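Local coordinates for halohydrin epoxidase A (Corynebacterium sp., PDB 4Z9F), which converts vicinal halohydrins into epoxides with release of hydrogen halide, acting as a halohydrin hydrogen-halide-lyase, at the interface of chains A and B and the interface of chains A and C. Coordinates in Å, arbitrary orientation; residue numbers count along the deposited sequence, not the author numbering. Chains: chain A/B/C, Halohydrin epoxidase A.

Contact 1: the interface of chains A and B. Residues chain A 214-215, 218-219, 222; chain B 222, 227-228.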
loop_
_atom_site.group_PDB
_atom_site.type_symbol
_atom_site.label_atom_id
_atom_site.label_comp_id
_atom_site.label_asym_id
_atom_site.label_seq_id
_atom_site.Cartn_x
_atom_site.Cartn_y
_atom_site.Cartn_z
ATOM N N ASP A 214 10.186 -21.124 15.786
ATOM C CA ASP A 214 9.495 -20.662 16.987
ATOM C C ASP A 214 9.064 -19.202 16.887
ATOM O O ASP A 214 8.160 -18.782 17.629
ATOM C CB ASP A 214 10.376 -20.865 18.228
ATOM C CG ASP A 214 11.677 -20.112 18.139
ATOM O OD1 ASP A 214 11.725 -18.937 18.559
ATOM O OD2 ASP A 214 12.659 -20.706 17.641
ATOM N N GLU A 215 9.673 -18.416 15.991
ATOM C CA GLU A 215 9.222 -17.039 15.819
ATOM C C GLU A 215 7.927 -16.988 15.017
ATOM O O GLU A 215 7.044 -16.180 15.322
ATOM C CB GLU A 215 10.307 -16.179 15.163
ATOM C CG GLU A 215 11.579 -16.000 16.029
ATOM C CD GLU A 215 12.674 -15.221 15.320
ATOM O OE1 GLU A 215 13.203 -14.257 15.911
ATOM O OE2 GLU A 215 13.015 -15.561 14.169
ATOM N N ALA A 218 5.387 -18.043 17.519
ATOM C CA ALA A 218 5.025 -17.012 18.488
ATOM C C ALA A 218 4.019 -16.033 17.898
ATOM O O ALA A 218 3.083 -15.598 18.582
ATOM C CB ALA A 218 6.281 -16.278 18.962
ATOM N N LEU A 219 4.194 -15.679 16.627
ATOM C CA LEU A 219 3.207 -14.838 15.966
ATOM C C LEU A 219 1.852 -15.532 15.908
ATOM O O LEU A 219 0.820 -14.920 16.210
ATOM C CB LEU A 219 3.694 -14.493 14.567
ATOM C CG LEU A 219 2.739 -13.614 13.737
ATOM C CD1 LEU A 219 2.521 -12.278 14.417
ATOM C CD2 LEU A 219 3.302 -13.455 12.333
ATOM N N PHE A 222 0.228 -15.787 19.336
ATOM C CA PHE A 222 -0.206 -14.467 19.788
ATOM C C PHE A 222 -1.513 -14.056 19.120
ATOM O O PHE A 222 -2.458 -13.622 19.794
ATOM C CB PHE A 222 0.863 -13.409 19.521
ATOM C CG PHE A 222 0.388 -12.006 19.778
ATOM C CD1 PHE A 222 0.187 -11.552 21.071
ATOM C CD2 PHE A 222 0.105 -11.150 18.726
ATOM C CE1 PHE A 222 -0.253 -10.260 21.307
ATOM C CE2 PHE A 222 -0.342 -9.858 18.956
ATOM C CZ PHE A 222 -0.519 -9.414 20.243
ATOM N N PHE B 222 3.990 -7.738 23.456
ATOM C CA PHE B 222 4.372 -8.764 22.493
ATOM C C PHE B 222 5.517 -8.283 21.613
ATOM O O PHE B 222 6.479 -9.026 21.377
ATOM C CB PHE B 222 3.173 -9.169 21.632
ATOM C CG PHE B 222 3.519 -10.156 20.549
ATOM C CD1 PHE B 222 3.755 -11.483 20.860
ATOM C CD2 PHE B 222 3.592 -9.757 19.229
ATOM C CE1 PHE B 222 4.060 -12.401 19.883
ATOM C CE2 PHE B 222 3.909 -10.690 18.225
ATOM C CZ PHE B 222 4.141 -12.004 18.566
ATOM N N ARG B 227 9.932 -11.893 20.634
ATOM C CA ARG B 227 9.694 -13.295 20.304
ATOM C C ARG B 227 9.330 -13.503 18.838
ATOM O O ARG B 227 9.488 -14.620 18.339
ATOM C CB ARG B 227 8.592 -13.879 21.194
ATOM C CG ARG B 227 8.983 -13.952 22.676
ATOM C CD ARG B 227 8.127 -14.960 23.441
ATOM N NE ARG B 227 6.715 -14.635 23.345
ATOM C CZ ARG B 227 5.782 -15.435 22.844
ATOM N NH1 ARG B 227 6.086 -16.654 22.408
ATOM N NH2 ARG B 227 4.527 -15.015 22.802
ATOM N N ALA B 228 8.830 -12.469 18.154
ATOM C CA ALA B 228 8.507 -12.568 16.732
ATOM C C ALA B 228 9.300 -11.528 15.957
ATOM O O ALA B 228 8.754 -10.818 15.109
ATOM C CB ALA B 228 7.005 -12.390 16.491
HETATM O O HOH W 1 10.360 -16.572 19.876
#
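The rings of A:Phe222 and B:Phe222 lie face to face, their centroids 3.9 Å apart and their planes turned by 9°, with CG of each above the middle of the other. The overlap runs on to the methylenes of both residues: B:Phe222 CE1 comes to 3.4 Å from CB of A:Phe222, and the reverse pair is similar. In both copies CG stands anti to the backbone N (chi1 171° in A:Phe222), which carries the ring off its helix and towards the partner. The far tip of the B ring, CZ, reaches the backbone of A:Leu219 at CA. Alongside the stack, the methyl of A:Ala218 packs against the guanidinium of B:Arg227, CB to NH1 3.5 Å. That arginine bends at chi3, bringing NH2 in plane at the edge of B:Phe222, so the guanidinium borders both the ring of its own chain and the partner helix. Further out, the aliphatic CG of A:Glu215 rests on the carbonyl O of B:Arg227. The same O is bound by water 1 at 2.6 Å, and the water continues to the carboxylate OD1 of A:Asp214 at 3.0 Å. Helix 213-224 of each chain thus meets its twin near the two-fold axis, flanked by the loop that follows the partner's helix.

Contact 2: the interface of chains A and C. Residues chain A 114-115, 118, 157, 161; chain C 91-93.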
loop_
_atom_site.group_PDB
_atom_site.type_symbol
_atom_site.label_atom_id
_atom_site.label_comp_id
_atom_site.label_asym_id
_atom_site.label_seq_id
_atom_site.Cartn_x
_atom_site.Cartn_y
_atom_site.Cartn_z
ATOM N N LEU A 114 -12.737 -21.558 4.306
ATOM C CA LEU A 114 -13.334 -20.447 5.039
ATOM C C LEU A 114 -14.853 -20.477 4.956
ATOM O O LEU A 114 -15.541 -20.279 5.967
ATOM C CB LEU A 114 -12.814 -19.123 4.501
ATOM C CG LEU A 114 -13.411 -17.913 5.224
ATOM C CD1 LEU A 114 -13.046 -17.885 6.721
ATOM C CD2 LEU A 114 -12.981 -16.647 4.527
ATOM N N GLN A 115 -15.391 -20.716 3.753
ATOM C CA GLN A 115 -16.839 -20.750 3.567
ATOM C C GLN A 115 -17.479 -21.745 4.525
ATOM O O GLN A 115 -18.444 -21.419 5.227
ATOM C CB GLN A 115 -17.165 -21.108 2.116
ATOM C CG GLN A 115 -18.661 -21.280 1.839
ATOM C CD GLN A 115 -18.942 -21.574 0.379
ATOM O OE1 GLN A 115 -18.548 -22.624 -0.141
ATOM N NE2 GLN A 115 -19.619 -20.640 -0.298
ATOM N N ILE A 118 -17.630 -20.629 8.554
ATOM C CA ILE A 118 -18.239 -19.432 9.125
ATOM C C ILE A 118 -19.380 -19.799 10.067
ATOM O O ILE A 118 -19.472 -19.277 11.183
ATOM C CB ILE A 118 -18.715 -18.484 8.013
ATOM C CG1 ILE A 118 -17.527 -17.977 7.202
ATOM C CG2 ILE A 118 -19.455 -17.304 8.609
ATOM C CD1 ILE A 118 -17.937 -17.189 5.997
ATOM N N LEU A 157 -8.807 -11.604 0.276
ATOM C CA LEU A 157 -9.888 -12.329 0.948
ATOM C C LEU A 157 -9.920 -11.993 2.433
ATOM O O LEU A 157 -10.975 -11.669 2.992
ATOM C CB LEU A 157 -9.718 -13.838 0.749
ATOM C CG LEU A 157 -10.730 -14.723 1.503
ATOM C CD1 LEU A 157 -12.127 -14.522 0.907
ATOM C CD2 LEU A 157 -10.365 -16.207 1.518
ATOM N N ALA A 161 -13.111 -10.115 3.814
ATOM C CA ALA A 161 -13.944 -10.957 4.668
ATOM C C ALA A 161 -13.967 -10.458 6.107
ATOM O O ALA A 161 -15.004 -10.571 6.779
ATOM C CB ALA A 161 -13.456 -12.402 4.609
ATOM N N ILE C 91 -19.582 -14.686 0.824
ATOM C CA ILE C 91 -18.960 -15.988 1.051
ATOM C C ILE C 91 -20.016 -17.049 1.369
ATOM O O ILE C 91 -20.091 -18.093 0.713
ATOM C CB ILE C 91 -17.900 -15.897 2.162
ATOM C CG1 ILE C 91 -16.822 -14.895 1.767
ATOM C CG2 ILE C 91 -17.271 -17.265 2.374
ATOM C CD1 ILE C 91 -15.679 -14.849 2.731
ATOM N N GLU C 92 -20.841 -16.812 2.387
ATOM C CA GLU C 92 -21.828 -17.815 2.771
ATOM C C GLU C 92 -22.889 -18.024 1.690
ATOM O O GLU C 92 -23.421 -17.069 1.130
ATOM C CB GLU C 92 -22.508 -17.406 4.071
ATOM C CG GLU C 92 -21.606 -17.522 5.270
ATOM C CD GLU C 92 -22.370 -17.368 6.557
ATOM O OE1 GLU C 92 -22.521 -16.219 7.017
ATOM O OE2 GLU C 92 -22.816 -18.405 7.092
ATOM N N GLY C 93 -23.204 -19.289 1.413
ATOM C CA GLY C 93 -24.313 -19.657 0.555
ATOM C C GLY C 93 -23.985 -19.720 -0.925
ATOM O O GLY C 93 -24.603 -20.504 -1.654
#
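Helices 96-123 and 147-165, the long pair by which enzymes of the short-chain dehydrogenase/reductase fold commonly pair up, receive C:Ile91 from a loop of the other subunit in a groove between A:Leu114, A:Leu157 and A:Ala161. The CD1 tip of C:Ile91 enters this groove, 3.7 Å from CD2 of A:Leu114, whose side chain it crosses at about a right angle, and 3.8 Å from CB of A:Ala161. CG1 lies beside the backbone N (chi1 -60°), which leaves the other branch, CG2, anti to it and turned towards helix 96-123, touching A:Gln115 CA and, at 3.7 Å, CD1 of A:Ile118. A:Gln115 is extended beyond CG and reaches the loop with its amide end, NE2 donating to the carbonyl O of C:Ile91 over 2.8 Å. This bond is nearly straight, 164° at the hydrogen; the acceptor lies close to the amide plane, and the donor arrives nearly along the C=O axis. Beyond it, A:Ile118 lays CG2 against the carboxylate carbon CD of C:Glu92 at 3.6 Å, while CD1 meets the methylene CG of that glutamate. The apolar plug of C:Ile91 and the glutamine bond together help to seat the loop on the helix pair and join chain A to chain C within the four-chain assembly.

Contact 3: the interface of chains A and B. Residues chain A 219, 235-241, 243; chain B 230-232, 234.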
loop_
_atom_site.group_PDB
_atom_site.type_symbol
_atom_site.label_atom_id
_atom_site.label_comp_id
_atom_site.label_asym_id
_atom_site.label_seq_id
_atom_site.Cartn_x
_atom_site.Cartn_y
_atom_site.Cartn_z
ATOM N N LEU A 219 4.194 -15.679 16.627
ATOM C CA LEU A 219 3.207 -14.838 15.966
ATOM C C LEU A 219 1.852 -15.532 15.908
ATOM O O LEU A 219 0.820 -14.920 16.210
ATOM C CB LEU A 219 3.694 -14.493 14.567
ATOM C CG LEU A 219 2.739 -13.614 13.737
ATOM C CD1 LEU A 219 2.521 -12.278 14.417
ATOM C CD2 LEU A 219 3.302 -13.455 12.333
ATOM N N PHE A 235 -2.665 -7.781 6.922
ATOM C CA PHE A 235 -1.544 -8.598 6.477
ATOM C C PHE A 235 -0.321 -8.235 7.305
ATOM O O PHE A 235 -0.062 -7.050 7.526
ATOM C CB PHE A 235 -1.313 -8.326 4.990
ATOM C CG PHE A 235 -0.060 -8.934 4.409
ATOM C CD1 PHE A 235 -0.124 -10.105 3.679
ATOM C CD2 PHE A 235 1.156 -8.268 4.497
ATOM C CE1 PHE A 235 1.016 -10.645 3.087
ATOM C CE2 PHE A 235 2.296 -8.794 3.899
ATOM C CZ PHE A 235 2.215 -9.988 3.194
ATOM N N PHE A 236 0.417 -9.246 7.770
ATOM C CA PHE A 236 1.653 -9.047 8.528
ATOM C C PHE A 236 2.813 -9.611 7.725
ATOM O O PHE A 236 2.827 -10.802 7.417
ATOM C CB PHE A 236 1.602 -9.747 9.889
ATOM C CG PHE A 236 0.442 -9.325 10.740
ATOM C CD1 PHE A 236 -0.590 -10.207 11.023
ATOM C CD2 PHE A 236 0.376 -8.046 11.232
ATOM C CE1 PHE A 236 -1.669 -9.801 11.812
ATOM C CE2 PHE A 236 -0.692 -7.634 12.018
ATOM C CZ PHE A 236 -1.713 -8.517 12.308
ATOM N N ALA A 237 3.800 -8.773 7.430
ATOM C CA ALA A 237 5.006 -9.298 6.810
ATOM C C ALA A 237 5.813 -10.051 7.859
ATOM O O ALA A 237 5.879 -9.646 9.024
ATOM C CB ALA A 237 5.826 -8.168 6.186
ATOM N N PHE A 238 6.393 -11.187 7.450
ATOM C CA PHE A 238 7.254 -12.003 8.313
ATOM C C PHE A 238 8.497 -12.296 7.480
ATOM O O PHE A 238 8.670 -13.384 6.949
ATOM C CB PHE A 238 6.540 -13.278 8.774
ATOM C CG PHE A 238 7.322 -14.108 9.775
ATOM C CD1 PHE A 238 7.073 -13.998 11.129
ATOM C CD2 PHE A 238 8.264 -15.029 9.352
ATOM C CE1 PHE A 238 7.774 -14.763 12.038
ATOM C CE2 PHE A 238 8.973 -15.794 10.262
ATOM C CZ PHE A 238 8.727 -15.659 11.602
ATOM N N THR A 239 9.320 -11.274 7.315
ATOM C CA THR A 239 10.383 -11.308 6.323
ATOM C C THR A 239 11.690 -10.756 6.877
ATOM O O THR A 239 12.632 -10.546 6.098
ATOM C CB THR A 239 9.989 -10.505 5.075
ATOM O OG1 THR A 239 9.874 -9.125 5.429
ATOM C CG2 THR A 239 8.657 -11.005 4.486
ATOM N N GLY A 240 11.761 -10.473 8.176
ATOM C CA GLY A 240 12.957 -9.877 8.746
ATOM C C GLY A 240 13.274 -8.498 8.227
ATOM O O GLY A 240 14.446 -8.106 8.210
ATOM N N GLY A 241 12.261 -7.740 7.794
ATOM C CA GLY A 241 12.477 -6.375 7.353
ATOM C C GLY A 241 12.678 -6.222 5.862
ATOM O O GLY A 241 12.871 -5.093 5.386
ATOM N N LEU A 243 10.314 -6.781 3.580
ATOM C CA LEU A 243 9.177 -5.888 3.355
ATOM C C LEU A 243 9.101 -4.861 4.486
ATOM O O LEU A 243 9.556 -5.131 5.597
ATOM C CB LEU A 243 7.860 -6.667 3.273
ATOM C CG LEU A 243 7.665 -7.558 2.044
ATOM C CD1 LEU A 243 6.198 -7.925 1.882
ATOM C CD2 LEU A 243 8.198 -6.884 0.811
ATOM N N PRO B 230 11.042 -11.321 13.308
ATOM C CA PRO B 230 10.975 -11.107 11.848
ATOM C C PRO B 230 9.858 -10.178 11.372
ATOM O O PRO B 230 9.826 -9.870 10.172
ATOM C CB PRO B 230 10.776 -12.523 11.297
ATOM C CG PRO B 230 11.418 -13.411 12.321
ATOM C CD PRO B 230 11.021 -12.767 13.619
ATOM N N ILE B 231 8.929 -9.741 12.230
ATOM C CA ILE B 231 7.897 -8.813 11.760
ATOM C C ILE B 231 8.406 -7.379 11.915
ATOM O O ILE B 231 7.667 -6.409 11.727
ATOM C CB ILE B 231 6.552 -9.041 12.487
ATOM C CG1 ILE B 231 6.663 -8.756 13.985
ATOM C CG2 ILE B 231 6.074 -10.471 12.297
ATOM C CD1 ILE B 231 5.385 -9.046 14.737
ATOM N N VAL B 232 9.705 -7.240 12.203
ATOM C CA VAL B 232 10.314 -5.923 12.369
ATOM C C VAL B 232 10.094 -5.024 11.156
ATOM O O VAL B 232 10.124 -5.466 10.000
ATOM C CB VAL B 232 11.820 -6.085 12.646
ATOM C CG1 VAL B 232 12.509 -6.765 11.472
ATOM C CG2 VAL B 232 12.477 -4.732 12.925
ATOM N N GLN B 234 7.626 -2.739 10.116
ATOM C CA GLN B 234 6.377 -2.472 9.424
ATOM C C GLN B 234 5.390 -1.771 10.351
ATOM O O GLN B 234 5.595 -1.643 11.563
ATOM C CB GLN B 234 5.755 -3.762 8.879
ATOM C CG GLN B 234 5.268 -4.745 9.940
ATOM C CD GLN B 234 4.846 -6.071 9.346
ATOM O OE1 GLN B 234 3.948 -6.127 8.500
ATOM N NE2 GLN B 234 5.497 -7.156 9.774
HETATM O O HOH W 2 9.232 -8.251 7.950
HETATM O O HOH W 3 8.346 -5.675 7.837
#
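One face of the A:Phe238 ring is covered by B:Pro230, whose CB sits over the ring centre, 3.7 Å from the centroid, in a CH-pi contact; CG reaches on to CZ. Near CD1 of the same ring comes the CG2 methyl of B:Ile231, which also touches CD2 of A:Leu219. The phenylalanine belongs to strand 235-238, the last strand of the short-chain dehydrogenase/reductase fold from which this lyase family derives, and the covering residues to the 3-10 helix 229-231 of the partner. The other flat group, the amide of B:Gln234, reads the backbone of A:Ala237 at both ends. Its OE1 takes the N-H of A:Ala237 at 2.9 Å, on a lone pair in the carbonyl plane. NE2 gives to the O of A:Ala237 at 2.6 Å, from a position tilted out of that carbonyl plane. NE2 also donates to B:Ile231 O at 3.0 Å; with both acceptors close to the amide plane, rotation of the group is fixed. B:Gln234 CG stands between its backbone N and carbonyl carbon (chi1 67°), and the chain beyond is extended, which carries the amide to the strand. Past the strand, A:Gly240 N donates to B:Pro230 O over 2.8 Å. Water 2 binds that same O at 2.8 Å, along with OG1 of A:Thr239 and N of A:Gly241. It passes the link to water 3, which joins A:Leu243 O to B:Val232 O, 2.8 Å from the latter.

Contact 4: the interface of chains A and C. Residues chain A 140-142; chain C 159-160, 163.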
loop_
_atom_site.group_PDB
_atom_site.type_symbol
_atom_site.label_atom_id
_atom_site.label_comp_id
_atom_site.label_asym_id
_atom_site.label_seq_id
_atom_site.Cartn_x
_atom_site.Cartn_y
_atom_site.Cartn_z
ATOM N N PRO A 140 5.236 -7.527 -5.254
ATOM C CA PRO A 140 5.522 -8.462 -6.344
ATOM C C PRO A 140 7.003 -8.786 -6.453
ATOM O O PRO A 140 7.874 -8.042 -6.003
ATOM C CB PRO A 140 5.040 -7.710 -7.589
ATOM C CG PRO A 140 5.198 -6.266 -7.231
ATOM C CD PRO A 140 4.937 -6.167 -5.737
ATOM N N LEU A 141 7.268 -9.906 -7.112
ATOM C CA LEU A 141 8.618 -10.329 -7.456
ATOM C C LEU A 141 8.596 -10.903 -8.864
ATOM O O LEU A 141 7.669 -11.626 -9.229
ATOM C CB LEU A 141 9.142 -11.377 -6.477
ATOM C CG LEU A 141 9.443 -10.925 -5.054
ATOM C CD1 LEU A 141 9.818 -12.111 -4.154
ATOM C CD2 LEU A 141 10.580 -9.915 -5.075
ATOM N N ALA A 142 9.643 -10.608 -9.640
ATOM C CA ALA A 142 9.667 -11.008 -11.047
ATOM C C ALA A 142 9.453 -12.512 -11.238
ATOM O O ALA A 142 8.827 -12.938 -12.216
ATOM C CB ALA A 142 10.987 -10.572 -11.679
ATOM N N GLU C 159 1.496 -6.103 -11.698
ATOM C CA GLU C 159 2.695 -5.657 -10.989
ATOM C C GLU C 159 3.841 -6.652 -11.144
ATOM O O GLU C 159 4.993 -6.253 -11.347
ATOM C CB GLU C 159 2.375 -5.429 -9.513
ATOM C CG GLU C 159 1.333 -4.350 -9.284
ATOM C CD GLU C 159 0.962 -4.183 -7.826
ATOM O OE1 GLU C 159 0.462 -3.102 -7.479
ATOM O OE2 GLU C 159 1.157 -5.129 -7.025
ATOM N N SER C 160 3.547 -7.949 -11.060
ATOM C CA SER C 160 4.612 -8.939 -11.151
ATOM C C SER C 160 5.062 -9.175 -12.587
ATOM O O SER C 160 6.264 -9.214 -12.866
ATOM C CB SER C 160 4.175 -10.263 -10.530
ATOM O OG SER C 160 5.197 -11.210 -10.772
ATOM N N LYS C 163 7.571 -6.778 -14.275
ATOM C CA LYS C 163 8.985 -6.874 -13.944
ATOM C C LYS C 163 9.787 -7.507 -15.073
ATOM O O LYS C 163 10.977 -7.213 -15.224
ATOM C CB LYS C 163 9.174 -7.689 -12.660
ATOM C CG LYS C 163 8.414 -7.179 -11.426
ATOM C CD LYS C 163 8.495 -5.658 -11.263
ATOM C CE LYS C 163 8.016 -5.224 -9.865
ATOM N NZ LYS C 163 7.753 -3.746 -9.803
HETATM O O HOH W 4 7.693 -11.504 -14.110
#
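A loop-on-helix interface brings A:Pro140, A:Leu141 and A:Ala142 onto one face of helix 147-165 of chain C, where C:Glu159, C:Ser160 and C:Lys163 line up, adding a second hold between these two subunits of the deposited four-chain assembly. In the short-chain dehydrogenase/reductase fold this loop follows the strand that leads to the catalytic serine; in the halohydrin lyases built on that fold, the start of the helix bears the catalytic tyrosine and arginine. The pyrrolidine of A:Pro140 lies over the helix: its CG tip packs on the methylene CB of C:Glu159 at 3.7 Å, and CB lies 3.8 Å from C:Ser160 CA. One turn further along the helix, C:Lys163 bends at chi2 (-44°), bringing CE to 4.0 Å from CG of A:Pro140. The methyl of A:Ala142 presses on the base of the lysine side chain, CB to CB 3.5 Å. Between these apolar contacts, the hydroxyl OG of C:Ser160 gives a hydrogen bond to the carbonyl O of A:Leu141 over 2.9 Å. OG is anti to the backbone N (chi1 174°), which points it at the loop, yet it arrives 45° above the carbonyl plane and misses the lone pairs. Water 4 makes a neighbouring bridge, 2.6 Å from A:Ala142 O and 3.0 Å from C:Ser160 O.

Contacts 1 and 3 belong to one two-fold interface, that of chains A and B; the centres of their C-alpha atoms are about 11 Å apart and they share A:Leu219, on helix 213-224. Contacts 2 and 4 belong to the other, between chains A and C, with about 29 Å between their C-alpha centres. They use the same helix, 147-165, from chain A in contact 2 and from chain C in contact 4. Measured likewise between C-alpha centres, about 19 Å separates contacts 3 and 4, and 27 Å contacts 2 and 3. Each subunit thus pairs with two neighbours through different surfaces, and the repetition of both pairings can build the deposited four-chain assembly.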